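Local atomic coordinates of PUA domain-containing protein (Pyrococcus horikoshii, PDB entry 3D79), a protein that is of unknown function but carries a PUA domain behind a pre-PUA-like domain and probably binds RNA. Residues P105-L108 / D112-A115. Sequence-based numbering, arbitrary orientation.
Sequences PHIL and DVMA
Ile107 and Val113 make the tight part of this contact. The terminal methyl CD1 of Ile107 meets one branch of Val113, CG2, at 3.9 Å. Both residues are buried and the touch is purely apolar. In Ile107, CG1 lies beside the backbone N (chi1 -65°) and the chain runs on nearly extended, which carries CD1 across to the strand. In Val113, CG1 is anti to the backbone N (chi1 -175°), and this leaves CG2 as the branch that faces the isoleucine.

The rest is looser. CG1 of Ile107 comes only to 4.4 Å from the backbone O of Asp112, although the CA atoms of these two residues, 6.2 Å apart, are the nearest pair across the segments. CB of Asp112 points away from the helix, and its carboxylate is held elsewhere. Its OD2 forms a salt bridge with Lys164, and its OD1 accepts a hydrogen bond from the backbone N of Val165. On the solvent side, CB of the exposed His106 points toward the strand but stops 5.9 Å from the backbone O of Asp112, and the imidazole lies farther off still.

Only three residues separate 105-108 from 112-115, so this is local packing of a helix on the strand that follows it, within the PUA domain. Strand 113-114 pairs antiparallel with strand 161-165. Val99 of strand 96-99 touches both Ile107 and Val113, while Leu142 and Ala143 of strand 141-147 also pack against Ile107.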
# COMPACT_ATOMS: atom_id res chain seq x y z
N PRO A 105 1.01 -0.03 -17.69
CA PRO A 105 0.68 -1.38 -18.14
C PRO A 105 1.69 -2.44 -17.67
O PRO A 105 1.30 -3.57 -17.39
CB PRO A 105 0.67 -1.26 -19.67
CG PRO A 105 1.43 -0.03 -19.98
CD PRO A 105 1.26 0.89 -18.82
N HIS A 106 2.96 -2.06 -17.55
CA HIS A 106 3.99 -2.97 -17.06
C HIS A 106 3.71 -3.39 -15.61
O HIS A 106 3.73 -4.58 -15.29
CB HIS A 106 5.36 -2.33 -17.17
CG HIS A 106 5.78 -2.05 -18.58
ND1 HIS A 106 6.33 -3.02 -19.39
CD2 HIS A 106 5.72 -0.93 -19.32
CE1 HIS A 106 6.60 -2.50 -20.57
NE2 HIS A 106 6.24 -1.23 -20.56
N ILE A 107 3.42 -2.40 -14.76
CA ILE A 107 3.13 -2.65 -13.34
C ILE A 107 1.87 -3.51 -13.14
O ILE A 107 1.84 -4.40 -12.29
CB ILE A 107 3.05 -1.32 -12.55
CG1 ILE A 107 4.42 -0.63 -12.56
CG2 ILE A 107 2.55 -1.54 -11.11
CD1 ILE A 107 4.37 0.87 -12.29
N LEU A 108 0.83 -3.23 -13.93
CA LEU A 108 -0.39 -4.02 -13.84
C LEU A 108 -0.22 -5.46 -14.35
O LEU A 108 -1.06 -6.33 -14.08
CB LEU A 108 -1.54 -3.31 -14.57
CG LEU A 108 -2.01 -1.98 -13.97
CD1 LEU A 108 -3.12 -1.39 -14.82
CD2 LEU A 108 -2.48 -2.14 -12.51
N ASP A 112 8.08 -4.82 -11.56
CA ASP A 112 8.47 -3.94 -10.47
C ASP A 112 8.55 -2.51 -10.98
O ASP A 112 8.53 -2.28 -12.18
CB ASP A 112 9.79 -4.41 -9.85
CG ASP A 112 9.64 -5.72 -9.09
OD1 ASP A 112 8.59 -5.90 -8.43
OD2 ASP A 112 10.56 -6.56 -9.15
N VAL A 113 8.63 -1.55 -10.06
CA VAL A 113 8.70 -0.14 -10.48
C VAL A 113 10.14 0.26 -10.75
O VAL A 113 11.01 0.13 -9.88
CB VAL A 113 8.07 0.82 -9.45
CG1 VAL A 113 8.06 2.25 -10.01
CG2 VAL A 113 6.66 0.37 -9.12
N MET A 114 10.39 0.75 -11.96
CA MET A 114 11.72 1.18 -12.37
C MET A 114 11.85 2.70 -12.24
O MET A 114 10.91 3.43 -12.55
CB MET A 114 12.00 0.75 -13.81
CG MET A 114 11.79 -0.75 -14.06
SD MET A 114 12.83 -1.79 -13.02
CE MET A 114 14.46 -1.35 -13.61
N ALA A 115 13.02 3.16 -11.80
CA ALA A 115 13.27 4.59 -11.58
C ALA A 115 12.92 5.54 -12.74
O ALA A 115 12.41 6.63 -12.49
CB ALA A 115 14.69 4.83 -11.09